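PDB 6I9A: Lys-gingipain catalytic subunit from Porphyromonas gingivalis, which cleaves proteins after lysine residues as a cysteine proteinase, degrading haemoglobin, serum albumin, casein, type I collagen and immunoglobulins. Local coordinates for residues T171-M176 / N191-P196; D405-G410 / M424-T429; N431-V436 / I447-V452. All blocks are in the same frame, centred on the assembly; numbering follows the deposited sequence. Where two conformers were deposited one is given.

Interaction 1 (T171-M176 / N191-P196). With NA (sodium ion), chain F.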
loop_
_atom_site.group_PDB
_atom_site.type_symbol
_atom_site.label_atom_id
_atom_site.label_comp_id
_atom_site.label_asym_id
_atom_site.label_seq_id
_atom_site.Cartn_x
_atom_site.Cartn_y
_atom_site.Cartn_z
ATOM N N THR A 171 13.194 13.026 12.096
ATOM C CA THR A 171 12.478 12.204 11.092
ATOM C C THR A 171 11.690 13.098 10.132
ATOM O O THR A 171 11.850 13.005 8.897
ATOM C CB THR A 171 11.510 11.260 11.786
ATOM O OG1 THR A 171 12.224 10.319 12.609
ATOM C CG2 THR A 171 10.686 10.462 10.765
ATOM N N ILE A 172 10.826 13.962 10.695
ATOM C CA ILE A 172 9.950 14.769 9.825
ATOM C C ILE A 172 10.779 15.786 9.045
ATOM O O ILE A 172 10.504 16.024 7.857
ATOM C CB ILE A 172 8.868 15.439 10.714
ATOM C CG1 ILE A 172 7.970 14.399 11.402
ATOM C CG2 ILE A 172 8.041 16.466 9.900
ATOM C CD1 ILE A 172 7.317 13.395 10.534
ATOM N N LYS A 173 11.820 16.356 9.658
ATOM C CA LYS A 173 12.683 17.307 8.952
ATOM C C LYS A 173 13.384 16.654 7.777
ATOM O O LYS A 173 13.590 17.301 6.743
ATOM C CB LYS A 173 13.675 17.971 9.901
ATOM C CG LYS A 173 13.002 18.930 10.892
ATOM C CD LYS A 173 14.023 19.484 11.911
ATOM C CE LYS A 173 13.395 20.593 12.744
ATOM N NZ LYS A 173 14.392 21.151 13.696
ATOM N N TYR A 174 13.821 15.396 7.905
ATOM C CA TYR A 174 14.458 14.687 6.781
ATOM C C TYR A 174 13.449 14.539 5.635
ATOM O O TYR A 174 13.750 14.858 4.496
ATOM C CB TYR A 174 14.918 13.289 7.288
ATOM C CG TYR A 174 15.580 12.451 6.221
ATOM C CD1 TYR A 174 16.975 12.418 6.088
ATOM C CD2 TYR A 174 14.820 11.677 5.349
ATOM C CE1 TYR A 174 17.590 11.602 5.147
ATOM C CE2 TYR A 174 15.427 10.867 4.380
ATOM C CZ TYR A 174 16.804 10.846 4.286
ATOM O OH TYR A 174 17.454 10.062 3.375
ATOM N N GLY A 175 12.232 14.089 5.960
ATOM C CA GLY A 175 11.184 13.989 4.943
ATOM C C GLY A 175 10.940 15.301 4.196
ATOM O O GLY A 175 10.821 15.319 2.953
ATOM N N MET A 176 10.834 16.377 4.936
ATOM C CA MET A 176 10.619 17.693 4.329
ATOM C C MET A 176 11.808 18.210 3.541
ATOM O O MET A 176 11.636 18.814 2.481
ATOM C CB MET A 176 10.223 18.735 5.403
ATOM C CG MET A 176 8.909 18.407 6.076
ATOM S SD MET A 176 8.313 19.682 7.167
ATOM C CE MET A 176 9.559 19.745 8.324
ATOM N N ASN A 191 3.023 20.828 8.861
ATOM C CA ASN A 191 3.958 20.062 9.716
ATOM C C ASN A 191 3.937 20.628 11.115
ATOM O O ASN A 191 3.917 21.855 11.305
ATOM C CB ASN A 191 5.371 20.070 9.113
ATOM C CG ASN A 191 6.044 21.412 9.076
ATOM O OD1 ASN A 191 6.903 21.691 9.925
ATOM N ND2 ASN A 191 5.713 22.259 8.100
ATOM N N TYR A 192 3.927 19.724 12.087
ATOM C CA TYR A 192 3.918 20.090 13.497
ATOM C C TYR A 192 5.051 19.330 14.151
ATOM O O TYR A 192 4.999 18.091 14.276
ATOM C CB TYR A 192 2.570 19.718 14.094
ATOM C CG TYR A 192 1.460 20.538 13.493
ATOM C CD1 TYR A 192 0.923 20.211 12.243
ATOM C CD2 TYR A 192 1.012 21.715 14.114
ATOM C CE1 TYR A 192 -0.029 21.021 11.629
ATOM C CE2 TYR A 192 0.049 22.523 13.511
ATOM C CZ TYR A 192 -0.486 22.162 12.278
ATOM O OH TYR A 192 -1.426 22.958 11.665
ATOM N N LEU A 193 6.093 20.044 14.520
ATOM C CA LEU A 193 7.305 19.445 15.058
ATOM C C LEU A 193 7.305 19.322 16.541
ATOM O O LEU A 193 8.088 18.547 17.085
ATOM C CB LEU A 193 8.513 20.304 14.616
ATOM C CG LEU A 193 8.785 20.303 13.081
ATOM C CD1 LEU A 193 9.813 21.372 12.679
ATOM C CD2 LEU A 193 9.152 18.879 12.567
ATOM N N LYS A 194 6.484 20.117 17.205
ATOM C CA LYS A 194 6.430 20.189 18.668
ATOM C C LYS A 194 5.209 20.999 19.039
ATOM O O LYS A 194 4.548 21.578 18.155
ATOM C CB LYS A 194 7.704 20.847 19.263
ATOM C CG LYS A 194 7.929 22.258 18.732
ATOM C CD LYS A 194 9.262 22.833 19.282
ATOM C CE LYS A 194 9.527 24.201 18.709
ATOM N NZ LYS A 194 10.680 24.853 19.396
ATOM N N ALA A 195 4.878 21.020 20.313
ATOM C CA ALA A 195 3.740 21.795 20.797
ATOM C C ALA A 195 3.981 23.292 20.566
ATOM O O ALA A 195 5.126 23.755 20.551
ATOM C CB ALA A 195 3.549 21.509 22.285
ATOM N N PRO A 196 2.905 24.063 20.264
ATOM C CA PRO A 196 1.501 23.632 20.242
ATOM C C PRO A 196 1.115 22.879 18.977
ATOM O O PRO A 196 1.483 23.244 17.852
ATOM C CB PRO A 196 0.732 24.960 20.330
ATOM C CG PRO A 196 1.624 25.926 19.629
ATOM C CD PRO A 196 3.027 25.531 20.052
HETATM NA NA NA F . 18.207 7.736 3.943
HETATM O O HOH W 1 19.759 7.743 2.054
#
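Leu193 lays its two methyl branches against one flank of the helix, each reaching a different residue. CD2 meets Ile172, coming within 3.8 Å of Ile172 CG2, and these two side chains slide past each other in opposite directions. The other branch touches the shaft of Lys173, with Leu193 CD1 3.7 Å from Lys173 CE. Lys173 is extended beyond CG and crosses the leucine at about a right angle; it is the methylene CE, not the amine, that meets CD1. One turn along the helix from Ile172, Met176 crosses Asn191 in the same transverse manner. Its sulfur rests on the root of the amide, SD lying 3.4 Å from Asn191 CG, while the bend at chi3 (-62°) places CE 3.7 Å from Asn191 OD1. The same methyl comes within 4.3 Å of Leu193 CD2, which links the two patches. The amide itself is engaged elsewhere, ND2 being hydrogen-bonded to Val189 O.

The packing belongs to a beta-alpha-beta crossover made of strand 152-157, helix 163-178 and strand 188-192, within the cysteine peptidase domain. Strand 188-192 is an outermost strand of its sheet, next to 152-157, and the contact grips its end and the loop that follows. Inward of this surface contact, Ile172 also touches Leu155 and Ala157, and Met176 touches Leu155, so that both helix residues also pack on strand 152-157. Leu193 O accepts a hydrogen bond from Asn164 ND2, near the start of the helix.

Tyr174 leaves the helix in another direction, where its OH binds a sodium ion at 2.5 Å. Water 1, Val293 O, Thr308 OG1, Ser309 O and Asp314 OD2 complete the site.

Interaction 2 (D405-G410 / M424-T429)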
loop_
_atom_site.group_PDB
_atom_site.type_symbol
_atom_site.label_atom_id
_atom_site.label_comp_id
_atom_site.label_asym_id
_atom_site.label_seq_id
_atom_site.Cartn_x
_atom_site.Cartn_y
_atom_site.Cartn_z
ATOM N N ASP A 405 -15.464 -6.917 -19.857
ATOM C CA ASP A 405 -16.372 -7.443 -18.827
ATOM C C ASP A 405 -15.624 -7.842 -17.546
ATOM O O ASP A 405 -15.987 -8.808 -16.898
ATOM C CB ASP A 405 -17.166 -8.674 -19.351
ATOM C CG ASP A 405 -17.729 -8.548 -20.742
ATOM O OD1 ASP A 405 -18.565 -7.665 -20.957
ATOM O OD2 ASP A 405 -17.307 -9.336 -21.624
ATOM N N GLY A 406 -14.530 -7.136 -17.215
ATOM C CA GLY A 406 -13.774 -7.464 -16.007
ATOM C C GLY A 406 -12.900 -8.683 -16.113
ATOM O O GLY A 406 -12.330 -9.154 -15.113
ATOM N N VAL A 407 -12.741 -9.208 -17.364
ATOM C CA VAL A 407 -11.844 -10.324 -17.613
ATOM C C VAL A 407 -10.602 -9.778 -18.313
ATOM O O VAL A 407 -10.729 -9.100 -19.335
ATOM C CB VAL A 407 -12.522 -11.409 -18.493
ATOM C CG1 VAL A 407 -11.529 -12.532 -18.872
ATOM C CG2 VAL A 407 -13.796 -11.960 -17.825
ATOM N N LEU A 408 -9.428 -10.028 -17.752
ATOM C CA LEU A 408 -8.186 -9.539 -18.329
ATOM C C LEU A 408 -7.779 -10.441 -19.483
ATOM O O LEU A 408 -7.636 -11.654 -19.297
ATOM C CB LEU A 408 -7.124 -9.530 -17.234
ATOM C CG LEU A 408 -5.752 -9.052 -17.636
ATOM C CD1 LEU A 408 -5.776 -7.632 -18.239
ATOM C CD2 LEU A 408 -4.834 -9.073 -16.429
ATOM N N TYR A 409 -7.438 -9.825 -20.636
ATOM C CA TYR A 409 -7.030 -10.609 -21.816
ATOM C C TYR A 409 -5.541 -10.489 -22.078
ATOM O O TYR A 409 -4.942 -11.409 -22.639
ATOM C CB TYR A 409 -7.788 -10.107 -23.079
ATOM C CG TYR A 409 -9.236 -10.547 -23.204
ATOM C CD1 TYR A 409 -10.188 -10.207 -22.235
ATOM C CD2 TYR A 409 -9.683 -11.199 -24.355
ATOM C CE1 TYR A 409 -11.531 -10.540 -22.392
ATOM C CE2 TYR A 409 -11.025 -11.490 -24.537
ATOM C CZ TYR A 409 -11.936 -11.185 -23.546
ATOM O OH TYR A 409 -13.259 -11.528 -23.694
ATOM N N GLY A 410 -4.894 -9.366 -21.735
ATOM C CA GLY A 410 -3.483 -9.242 -22.033
ATOM C C GLY A 410 -2.880 -8.028 -21.378
ATOM O O GLY A 410 -3.588 -7.067 -21.067
ATOM N N MET A 424 -1.254 -11.385 -25.352
ATOM C CA MET A 424 -2.631 -11.797 -25.158
ATOM C C MET A 424 -2.716 -13.198 -24.623
ATOM O O MET A 424 -2.591 -14.175 -25.366
ATOM C CB MET A 424 -3.416 -11.677 -26.481
ATOM C CG MET A 424 -3.389 -10.291 -27.059
ATOM S SD MET A 424 -4.105 -9.030 -25.965
ATOM C CE MET A 424 -5.789 -9.548 -25.988
ATOM N N THR A 425 -2.903 -13.337 -23.308
ATOM C CA THR A 425 -3.059 -14.640 -22.669
ATOM C C THR A 425 -4.427 -15.220 -22.995
ATOM O O THR A 425 -4.617 -16.441 -22.974
ATOM C CB THR A 425 -2.789 -14.521 -21.175
ATOM O OG1 THR A 425 -3.613 -13.484 -20.630
ATOM C CG2 THR A 425 -1.304 -14.271 -20.900
ATOM N N LYS A 426 -5.388 -14.354 -23.322
ATOM C CA LYS A 426 -6.688 -14.709 -23.875
ATOM C C LYS A 426 -6.802 -13.927 -25.159
ATOM O O LYS A 426 -6.795 -12.700 -25.140
ATOM C CB LYS A 426 -7.828 -14.378 -22.900
ATOM C CG LYS A 426 -9.205 -14.769 -23.464
ATOM C CD LYS A 426 -10.327 -14.402 -22.443
ATOM C CE LYS A 426 -11.719 -14.618 -23.012
ATOM N NZ LYS A 426 -11.947 -16.021 -23.411
ATOM N N GLN A 427 -6.896 -14.627 -26.308
ATOM C CA GLN A 427 -6.987 -13.884 -27.554
ATOM C C GLN A 427 -8.395 -13.346 -27.762
ATOM O O GLN A 427 -9.362 -13.822 -27.165
ATOM C CB GLN A 427 -6.527 -14.735 -28.762
ATOM C CG GLN A 427 -5.052 -15.124 -28.665
ATOM C CD GLN A 427 -4.558 -15.759 -29.931
ATOM O OE1 GLN A 427 -5.297 -15.888 -30.933
ATOM N NE2 GLN A 427 -3.300 -16.115 -29.916
ATOM N N ILE A 428 -8.488 -12.269 -28.583
ATOM C CA ILE A 428 -9.787 -11.691 -28.931
ATOM C C ILE A 428 -10.383 -12.505 -30.075
ATOM O O ILE A 428 -9.805 -12.588 -31.161
ATOM C CB ILE A 428 -9.618 -10.207 -29.307
ATOM C CG1 ILE A 428 -9.160 -9.423 -28.053
ATOM C CG2 ILE A 428 -10.906 -9.606 -29.887
ATOM C CD1 ILE A 428 -8.898 -7.918 -28.293
ATOM N N THR A 429 -11.505 -13.134 -29.799
ATOM C CA THR A 429 -12.162 -13.993 -30.817
ATOM C C THR A 429 -13.587 -13.574 -31.070
ATOM O O THR A 429 -14.292 -14.248 -31.858
ATOM C CB THR A 429 -12.185 -15.441 -30.338
ATOM O OG1 THR A 429 -13.063 -15.498 -29.213
ATOM C CG2 THR A 429 -10.816 -15.960 -29.984
HETATM O O HOH W 2 -6.139 -13.862 -19.881
#
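This is a single antiparallel bridge that passes into loop packing, at the point in the Ig-like C-terminal domain where strand 419-424 leaves strand 407-413. Gly410 and Met424 form a non-hydrogen-bonded pair, with the thioether of Met424 passing over the glycine, SD 4.0 Å from Gly410 CA. Bends at chi2 and chi3 fold the methionine back until its CE lies 3.6 Å from Tyr409 CB.

Tyr409 O is the polar focus. Lys426 N gives it a nearly straight bond (3.1 Å, 172°) in the carbonyl plane, on a lone pair, while Thr425 N adds a weak, sharply bent one. Water 2 donates to Leu408 O and also pairs with Thr425 OG1, a hydroxyl that is hydrogen-bonded to Tyr41 OH of the catalytic domain as well.

Beyond the backbone, Lys426 runs over the ring of Tyr409. Its CG is anti to the backbone N (chi1 -179°), and farther out CD sits over the ring centre, 3.7 Å from the centroid, in a CH-pi contact. CE goes on toward the phenol end, 3.5 Å from Tyr409 CZ. Ile428 CG1 approaches CD2 of the same ring obliquely.

Tyr409 and Gly410 together face Ile402 of strand 399-404 as a classic beta bulge, whereas Met424 and Ile428 both pack on Tyr390 of strand 389-394.

Interaction 3 (N431-V436 / I447-V452)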
loop_
_atom_site.group_PDB
_atom_site.type_symbol
_atom_site.label_atom_id
_atom_site.label_comp_id
_atom_site.label_asym_id
_atom_site.label_seq_id
_atom_site.Cartn_x
_atom_site.Cartn_y
_atom_site.Cartn_z
ATOM N N ASN A 431 -16.597 -10.118 -31.244
ATOM C CA ASN A 431 -16.813 -8.685 -31.375
ATOM C C ASN A 431 -17.222 -8.084 -30.028
ATOM O O ASN A 431 -17.715 -8.778 -29.156
ATOM C CB ASN A 431 -17.893 -8.415 -32.436
ATOM C CG ASN A 431 -17.485 -8.836 -33.822
ATOM O OD1 ASN A 431 -16.294 -8.983 -34.145
ATOM N ND2 ASN A 431 -18.482 -9.024 -34.685
ATOM N N GLY A 432 -16.886 -6.819 -29.812
ATOM C CA GLY A 432 -17.249 -6.140 -28.582
ATOM C C GLY A 432 -16.433 -4.893 -28.368
ATOM O O GLY A 432 -15.571 -4.575 -29.188
ATOM N N ASN A 433 -16.742 -4.194 -27.271
ATOM C CA ASN A 433 -16.026 -2.987 -26.874
ATOM C C ASN A 433 -14.987 -3.396 -25.832
ATOM O O ASN A 433 -15.375 -3.757 -24.718
ATOM C CB ASN A 433 -17.001 -1.918 -26.338
ATOM C CG ASN A 433 -16.599 -0.508 -26.711
ATOM O OD1 ASN A 433 -15.559 -0.268 -27.335
ATOM N ND2 ASN A 433 -17.425 0.460 -26.356
ATOM N N TYR A 434 -13.693 -3.376 -26.205
ATOM C CA TYR A 434 -12.649 -3.800 -25.268
ATOM C C TYR A 434 -12.064 -2.641 -24.500
ATOM O O TYR A 434 -11.804 -1.601 -25.090
ATOM C CB TYR A 434 -11.553 -4.550 -26.050
ATOM C CG TYR A 434 -12.060 -5.909 -26.505
ATOM C CD1 TYR A 434 -12.910 -6.029 -27.607
ATOM C CD2 TYR A 434 -11.745 -7.062 -25.800
ATOM C CE1 TYR A 434 -13.420 -7.267 -27.998
ATOM C CE2 TYR A 434 -12.245 -8.307 -26.186
ATOM C CZ TYR A 434 -13.116 -8.390 -27.257
ATOM O OH TYR A 434 -13.622 -9.627 -27.595
ATOM N N ASP A 435 -11.861 -2.837 -23.204
ATOM C CA ASP A 435 -11.280 -1.791 -22.371
ATOM C C ASP A 435 -9.760 -1.818 -22.506
ATOM O O ASP A 435 -9.167 -2.889 -22.507
ATOM C CB ASP A 435 -11.711 -2.025 -20.896
ATOM C CG ASP A 435 -13.227 -1.992 -20.754
ATOM O OD1 ASP A 435 -13.828 -3.046 -20.402
ATOM O OD2 ASP A 435 -13.824 -0.949 -21.074
ATOM N N VAL A 436 -9.175 -0.645 -22.540
ATOM C CA VAL A 436 -7.733 -0.471 -22.584
ATOM C C VAL A 436 -7.395 0.478 -21.485
ATOM O O VAL A 436 -7.878 1.603 -21.469
ATOM C CB VAL A 436 -7.216 0.053 -23.939
ATOM C CG1 VAL A 436 -5.692 0.172 -23.931
ATOM C CG2 VAL A 436 -7.682 -0.847 -25.083
ATOM N N ILE A 447 -8.075 5.502 -19.399
ATOM C CA ILE A 447 -9.131 4.475 -19.409
ATOM C C ILE A 447 -9.951 4.685 -20.669
ATOM O O ILE A 447 -10.677 5.671 -20.803
ATOM C CB ILE A 447 -9.978 4.573 -18.142
ATOM C CG1 ILE A 447 -9.121 4.434 -16.878
ATOM C CG2 ILE A 447 -11.140 3.530 -18.182
ATOM C CD1 ILE A 447 -9.940 4.647 -15.588
ATOM N N LYS A 448 -9.750 3.824 -21.648
ATOM C CA LYS A 448 -10.336 3.996 -22.984
ATOM C C LYS A 448 -10.913 2.673 -23.462
ATOM O O LYS A 448 -10.858 1.666 -22.734
ATOM C CB LYS A 448 -9.252 4.511 -23.963
ATOM C CG LYS A 448 -8.730 5.904 -23.638
ATOM C CD LYS A 448 -9.813 7.013 -23.871
ATOM C CE LYS A 448 -9.338 8.362 -23.388
ATOM N NZ LYS A 448 -10.296 9.431 -23.787
ATOM N N GLN A 449 -11.516 2.693 -24.652
ATOM C CA GLN A 449 -12.069 1.483 -25.237
ATOM C C GLN A 449 -11.724 1.445 -26.699
ATOM O O GLN A 449 -11.487 2.479 -27.339
ATOM C CB GLN A 449 -13.608 1.395 -25.048
ATOM C CG GLN A 449 -14.053 1.189 -23.607
ATOM C CD GLN A 449 -15.544 0.959 -23.506
ATOM O OE1 GLN A 449 -16.355 1.671 -24.113
ATOM N NE2 GLN A 449 -15.929 -0.032 -22.722
ATOM N N ILE A 450 -11.600 0.214 -27.223
ATOM C CA ILE A 450 -11.411 -0.009 -28.667
ATOM C C ILE A 450 -12.494 -0.983 -29.139
ATOM O O ILE A 450 -12.645 -2.056 -28.538
ATOM C CB ILE A 450 -10.010 -0.525 -29.045
ATOM C CG1 ILE A 450 -8.908 0.444 -28.555
ATOM C CG2 ILE A 450 -9.916 -0.795 -30.581
ATOM C CD1 ILE A 450 -7.487 -0.087 -28.876
ATOM N N GLN A 451 -13.232 -0.603 -30.201
ATOM C CA GLN A 451 -14.304 -1.435 -30.736
ATOM C C GLN A 451 -13.780 -2.468 -31.721
ATOM O O GLN A 451 -13.045 -2.126 -32.645
ATOM C CB GLN A 451 -15.400 -0.559 -31.381
ATOM C CG GLN A 451 -16.550 -1.352 -32.021
ATOM C CD GLN A 451 -17.265 -2.298 -31.079
ATOM O OE1 GLN A 451 -17.296 -2.117 -29.855
ATOM N NE2 GLN A 451 -17.877 -3.328 -31.636
ATOM N N VAL A 452 -14.177 -3.739 -31.501
ATOM C CA VAL A 452 -13.840 -4.882 -32.351
ATOM C C VAL A 452 -15.145 -5.357 -33.023
ATOM O O VAL A 452 -16.117 -5.655 -32.325
ATOM C CB VAL A 452 -13.154 -6.011 -31.536
ATOM C CG1 VAL A 452 -13.000 -7.275 -32.375
ATOM C CG2 VAL A 452 -11.791 -5.555 -31.011
HETATM O O HOH W 3 -12.547 1.393 -20.526
#
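A beta hairpin, strands 432-439 and 446-452, closes the antiparallel sheet of the C-terminal Ig-like domain, with 446-452 as an outermost strand. Three hydrogen-bonded pairs, Gly432 with Val452, Tyr434 with Ile450 and Val436 with Lys448, hold the ladder by bonds in both directions. Of these, Val452 N to Gly432 O spans 2.8 Å and runs nearly along the C=O axis. Gly432 has backbone angles at which a CB would press on the carbonyl O of Asn431.

On the face carrying Tyr434, Val436, Ile450 and Val452, Val452 reaches diagonally to Tyr434, its CG2 3.6 Å from Tyr434 CD1. Val436 and Ile450 continue this face, Val436 CG2 lying 3.9 Å from Ile450 CD1. The phenol is tied back to its own chain by a hydrogen bond from OH to Glu430 O, and Val452 also touches Leu383 and Gln385.

Asn433, Asp435, Gln449 and Gln451 make up the polar face. Here Asp435 and Gln449 lie side by side, pointing the same way, with carboxylate and amide planes only 22° apart. CG of Gln449 lies beside its own backbone N (chi1 -68°), and the extended chain carries NE2 to 2.8 Å from Asp435 OD2, which it meets on the syn side and 28° out of the carboxylate plane. Toward the catalytic domain, Asp435 touches Gln37 and Ile447 touches Trp34, both on helix 25-37. Water 3 gives OD2 a second donor and spans the strands, lying 2.7 Å from Asp435 OD2 and 2.8 Å from Lys448 O.

How the interactions relate
Followed from the N terminus, the three contacts close their loops in series, none nesting within or crossing another. Interaction 1 closes the second half of a beta-alpha-beta crossover in the catalytic domain, from helix 163-178 to the end of strand 188-192 and the loop after it. Interactions 2 and 3 follow in the Ig-like domain, on the opposite side of the chain's centre, their centres each about 48 Å from that of interaction 1. These two share one sheet, about 11 Å apart between centres: interaction 2 closes the hairpin of strands 407-413 and 419-424, and the hairpin of interaction 3 follows. They touch through edge-to-face rings of Tyr409 and Tyr434, and through Ile428 CG2, 4.0 Å from Val452 CG1.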